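Local atomic coordinates of glucokinase (Enterococcus faecalis, PDB entry 2QM1), a protein that probably phosphorylates glucose with ATP as a glucokinase of the ROK family, and carries bound zinc and magnesium ions. Residues B[54-57]-B[58-62]; B[275-278]-B[279-283]. All coordinates share one frame; numbering follows the deposited sequence.

Contact 1: B[54-57]-B[58-62]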
loop_
_atom_site.group_PDB
_atom_site.type_symbol
_atom_site.label_atom_id
_atom_site.label_comp_id
_atom_site.label_asym_id
_atom_site.label_seq_id
_atom_site.Cartn_x
_atom_site.Cartn_y
_atom_site.Cartn_z
ATOM N N ILE B 54 -24.287 -4.698 -26.272
ATOM C CA ILE B 54 -25.098 -5.397 -25.289
ATOM C C ILE B 54 -26.579 -5.457 -25.683
ATOM O O ILE B 54 -27.217 -6.494 -25.568
ATOM C CB ILE B 54 -24.901 -4.793 -23.887
ATOM C CG1 ILE B 54 -23.532 -5.193 -23.328
ATOM C CG2 ILE B 54 -26.068 -5.202 -22.931
ATOM C CD1 ILE B 54 -23.126 -4.350 -22.189
ATOM N N ARG B 55 -27.124 -4.363 -26.169
ATOM C CA ARG B 55 -28.493 -4.406 -26.623
ATOM C C ARG B 55 -28.644 -5.504 -27.704
ATOM O O ARG B 55 -29.590 -6.301 -27.670
ATOM C CB ARG B 55 -28.907 -3.061 -27.200
ATOM C CG ARG B 55 -29.175 -1.999 -26.157
ATOM C CD ARG B 55 -29.557 -0.711 -26.856
ATOM N NE ARG B 55 -29.899 0.376 -25.929
ATOM C CZ ARG B 55 -29.897 1.668 -26.257
ATOM N NH1 ARG B 55 -29.566 2.038 -27.483
ATOM N NH2 ARG B 55 -30.214 2.590 -25.349
ATOM N N HIS B 56 -27.700 -5.537 -28.656
ATOM C CA HIS B 56 -27.791 -6.465 -29.802
ATOM C C HIS B 56 -27.663 -7.936 -29.402
ATOM O O HIS B 56 -28.266 -8.788 -30.050
ATOM C CB HIS B 56 -26.742 -6.113 -30.868
ATOM C CG HIS B 56 -26.861 -6.902 -32.134
ATOM N ND1 HIS B 56 -27.780 -6.599 -33.118
ATOM C CD2 HIS B 56 -26.175 -7.986 -32.576
ATOM C CE1 HIS B 56 -27.640 -7.453 -34.120
ATOM N NE2 HIS B 56 -26.677 -8.305 -33.812
ATOM N N ARG B 57 -26.905 -8.219 -28.340
ATOM C CA ARG B 57 -26.626 -9.599 -27.880
ATOM C C ARG B 57 -27.880 -10.108 -27.193
ATOM O O ARG B 57 -28.393 -11.232 -27.443
ATOM C CB ARG B 57 -25.431 -9.595 -26.914
ATOM C CG ARG B 57 -24.908 -10.979 -26.512
ATOM C CD ARG B 57 -24.125 -11.550 -27.682
ATOM N NE ARG B 57 -23.627 -12.874 -27.355
ATOM C CZ ARG B 57 -22.635 -13.485 -27.993
ATOM N NH1 ARG B 57 -22.078 -12.915 -29.075
ATOM N NH2 ARG B 57 -22.278 -14.711 -27.597
ATOM N N ILE B 58 -28.408 -9.239 -26.340
ATOM C CA ILE B 58 -29.680 -9.516 -25.697
ATOM C C ILE B 58 -30.801 -9.760 -26.700
ATOM O O ILE B 58 -31.579 -10.697 -26.551
ATOM C CB ILE B 58 -30.047 -8.441 -24.688
ATOM C CG1 ILE B 58 -29.190 -8.643 -23.455
ATOM C CG2 ILE B 58 -31.552 -8.569 -24.290
ATOM C CD1 ILE B 58 -29.117 -7.447 -22.517
ATOM N N ASP B 59 -30.851 -8.931 -27.731
ATOM C CA ASP B 59 -31.843 -9.058 -28.764
ATOM C C ASP B 59 -31.571 -10.280 -29.678
ATOM O O ASP B 59 -32.475 -11.057 -29.992
ATOM C CB ASP B 59 -31.872 -7.760 -29.552
ATOM C CG ASP B 59 -32.791 -7.817 -30.731
ATOM O OD1 ASP B 59 -33.971 -8.222 -30.559
ATOM O OD2 ASP B 59 -32.344 -7.419 -31.840
ATOM N N LEU B 60 -30.312 -10.449 -30.068
ATOM C CA LEU B 60 -29.926 -11.568 -30.923
ATOM C C LEU B 60 -30.382 -12.922 -30.361
ATOM O O LEU B 60 -30.821 -13.782 -31.105
ATOM C CB LEU B 60 -28.404 -11.564 -31.202
ATOM C CG LEU B 60 -27.795 -12.520 -32.241
ATOM C CD1 LEU B 60 -28.546 -12.521 -33.596
ATOM C CD2 LEU B 60 -26.286 -12.292 -32.392
ATOM N N TYR B 61 -30.261 -13.079 -29.046
ATOM C CA TYR B 61 -30.463 -14.358 -28.379
ATOM C C TYR B 61 -31.734 -14.346 -27.550
ATOM O O TYR B 61 -31.955 -15.235 -26.717
ATOM C CB TYR B 61 -29.231 -14.713 -27.529
ATOM C CG TYR B 61 -28.058 -15.013 -28.416
ATOM C CD1 TYR B 61 -27.047 -14.101 -28.566
ATOM C CD2 TYR B 61 -28.017 -16.175 -29.194
ATOM C CE1 TYR B 61 -25.988 -14.346 -29.401
ATOM C CE2 TYR B 61 -26.955 -16.434 -30.055
ATOM C CZ TYR B 61 -25.945 -15.506 -30.152
ATOM O OH TYR B 61 -24.859 -15.683 -30.979
ATOM N N ASN B 62 -32.578 -13.350 -27.814
ATOM C CA ASN B 62 -33.825 -13.218 -27.095
ATOM C C ASN B 62 -33.640 -13.484 -25.614
ATOM O O ASN B 62 -34.293 -14.346 -25.050
ATOM C CB ASN B 62 -34.897 -14.135 -27.706
ATOM C CG ASN B 62 -35.369 -13.630 -29.060
ATOM O OD1 ASN B 62 -36.271 -12.793 -29.157
ATOM N ND2 ASN B 62 -34.759 -14.127 -30.106
#
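The last turn of helix 46-60 ends in a Schellman motif, across which Arg-57 and Tyr-61 meet one turn apart. CE1 of the tyrosine ring lies over one face of the guanidinium, 3.5 Å from Arg-57 NE, near the rim rather than over the middle of the group. The two planes stand 54° apart, which makes this an oblique meeting and not a flat stack. Arg-57 starts with CG anti to its own N (chi1 -172°) and bends at chi2 (75°), a path that carries the guanidinium along the helix toward the ring; NH2 goes on to a hydrogen bond with Gln-31 OE1. The backbone joins the same two residues: Tyr-61 N donates to Arg-57 O at 3.1 Å, and that oxygen sits at the ring's edge, 3.4 Å from Tyr-61 CD1. On the inner side of the helix, Ile-54 CG2 touches Ile-58 CD1 at 3.8 Å, while Ile-54 also packs on Leu-108 of helix 100-108. Asp-59 N bonds to Arg-55 O at 2.9 Å. Asn-62, with positive phi, is the C-prime residue, and its N reaches Asp-59 O at 3.2 Å, the inner bond of a Schellman C-cap.

Contact 2: B[275-278]-B[279-283]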
loop_
_atom_site.group_PDB
_atom_site.type_symbol
_atom_site.label_atom_id
_atom_site.label_comp_id
_atom_site.label_asym_id
_atom_site.label_seq_id
_atom_site.Cartn_x
_atom_site.Cartn_y
_atom_site.Cartn_z
ATOM N N ALA B 275 5.673 -16.422 -19.795
ATOM C CA ALA B 275 7.046 -16.869 -19.608
ATOM C C ALA B 275 7.103 -17.882 -18.473
ATOM O O ALA B 275 7.983 -18.742 -18.435
ATOM C CB ALA B 275 7.940 -15.662 -19.315
ATOM N N GLY B 276 6.160 -17.768 -17.533
ATOM C CA GLY B 276 5.932 -18.860 -16.613
ATOM C C GLY B 276 6.929 -18.921 -15.479
ATOM O O GLY B 276 7.394 -17.883 -14.975
ATOM N N GLU B 277 7.268 -20.139 -15.098
ATOM C CA GLU B 277 8.002 -20.376 -13.877
ATOM C C GLU B 277 9.383 -19.706 -13.856
ATOM O O GLU B 277 9.866 -19.323 -12.803
ATOM C CB GLU B 277 8.076 -21.886 -13.581
ATOM C CG GLU B 277 8.949 -22.310 -12.341
ATOM C CD GLU B 277 8.487 -21.695 -10.993
ATOM O OE1 GLU B 277 7.321 -21.229 -10.880
ATOM O OE2 GLU B 277 9.300 -21.682 -10.031
ATOM N N PHE B 278 9.999 -19.561 -15.018
ATOM C CA PHE B 278 11.347 -19.019 -15.111
ATOM C C PHE B 278 11.356 -17.544 -14.694
ATOM O O PHE B 278 12.258 -17.093 -13.998
ATOM C CB PHE B 278 11.862 -19.199 -16.539
ATOM C CG PHE B 278 13.291 -18.808 -16.722
ATOM C CD1 PHE B 278 13.622 -17.499 -17.089
ATOM C CD2 PHE B 278 14.303 -19.743 -16.543
ATOM C CE1 PHE B 278 14.942 -17.127 -17.262
ATOM C CE2 PHE B 278 15.637 -19.389 -16.711
ATOM C CZ PHE B 278 15.963 -18.081 -17.069
ATOM N N LEU B 279 10.330 -16.807 -15.129
ATOM C CA LEU B 279 10.075 -15.452 -14.644
ATOM C C LEU B 279 9.646 -15.383 -13.171
ATOM O O LEU B 279 10.179 -14.581 -12.444
ATOM C CB LEU B 279 9.038 -14.733 -15.512
ATOM C CG LEU B 279 8.426 -13.476 -14.878
ATOM C CD1 LEU B 279 9.432 -12.335 -14.859
ATOM C CD2 LEU B 279 7.179 -13.059 -15.638
ATOM N N ARG B 280 8.702 -16.218 -12.733
ATOM C CA ARG B 280 8.238 -16.181 -11.325
ATOM C C ARG B 280 9.400 -16.392 -10.367
ATOM O O ARG B 280 9.562 -15.666 -9.404
ATOM C CB ARG B 280 7.158 -17.232 -11.056
ATOM C CG ARG B 280 6.314 -16.979 -9.794
ATOM C CD ARG B 280 5.799 -18.262 -9.300
ATOM N NE ARG B 280 6.927 -19.146 -9.060
ATOM C CZ ARG B 280 7.632 -19.163 -7.933
ATOM N NH1 ARG B 280 7.286 -18.382 -6.883
ATOM N NH2 ARG B 280 8.662 -19.996 -7.864
ATOM N N SER B 281 10.274 -17.314 -10.734
ATOM C CA SER B 281 11.400 -17.647 -9.920
ATOM C C SER B 281 12.335 -16.460 -9.689
ATOM O O SER B 281 12.761 -16.221 -8.543
ATOM C CB SER B 281 12.158 -18.819 -10.540
ATOM O OG SER B 281 12.543 -19.675 -9.492
ATOM N N ARG B 282 12.635 -15.716 -10.760
ATOM C CA ARG B 282 13.637 -14.682 -10.699
ATOM C C ARG B 282 13.041 -13.490 -9.987
ATOM O O ARG B 282 13.729 -12.785 -9.251
ATOM C CB ARG B 282 14.204 -14.415 -12.099
ATOM C CG ARG B 282 15.318 -15.435 -12.424
ATOM C CD ARG B 282 15.308 -16.028 -13.812
ATOM N NE ARG B 282 15.299 -17.502 -13.735
ATOM C CZ ARG B 282 16.379 -18.276 -13.658
ATOM N NH1 ARG B 282 16.263 -19.603 -13.578
ATOM N NH2 ARG B 282 17.586 -17.730 -13.655
ATOM N N VAL B 283 11.737 -13.305 -10.145
ATOM C CA VAL B 283 11.082 -12.258 -9.392
ATOM C C VAL B 283 11.159 -12.597 -7.902
ATOM O O VAL B 283 11.621 -11.753 -7.072
ATOM C CB VAL B 283 9.676 -11.907 -9.889
ATOM C CG1 VAL B 283 9.114 -10.809 -8.977
ATOM C CG2 VAL B 283 9.791 -11.387 -11.315
#
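Glu-277 OE1 accepts the NE-H of Arg-280, with OE1 and NE 2.8 Å apart. The salt bridge is completed by Arg-280 NH2, which donates almost straight (179°) to Glu-277 OE2 at 2.8 Å. The arginine thus offers its NE side, one nitrogen to each oxygen. OE2 uses its syn lone pair, whereas OE1 is met on the syn side but out of the carboxylate plane. With the two planes only 19° apart, the paired bonds restrain the rotation of both groups. Bends at chi2 of Glu-277 (59°) and at chi3 of Arg-280 fold the chains together across the three-residue step. The remaining nitrogen, NH1, is held by Glu-284 and by the carbonyl of Ile-301.

A second arginine behaves differently. Arg-282 is modelled in two conformations, so its contacts here are not held all the time. In the one described, its guanidinium lies flat on one face of the Phe-278 ring, CZ 3.7 Å from the ring centroid in a cation-pi stack, and NE makes a weak bond to Phe-278 O. Phe-278 also packs on Ala-232 and Leu-240 of helices 225-233 and 237-261. At the N-cap, Arg-280 N donates to Gly-276 O at 3.1 Å, in the carbonyl plane. These contacts belong to the N-capped start of helix 277-289, with its i to i+3 salt bridge and, in one conformer of Arg-282, an i to i+4 stack.

Overall arrangement
Contacts 1 and 2 are both surface contacts within single helices, one at the C-terminal end of helix 46-60 and the other at the N-terminal start of helix 277-289. They do not touch: their centres are 42 Å apart, on opposite sides of the chain's centre. Each sets an arginine against an aromatic ring one turn away, but the arginine comes first and meets the ring obliquely in contact 1, while in contact 2 it follows the ring and, in one of its two conformers, stacks flat on it. Only contact 2 has a salt bridge across its segments. Contact 1 leans on helix 100-108, contact 2 on helices 225-233 and 237-261. Both lie away from the magnesium and zinc sites.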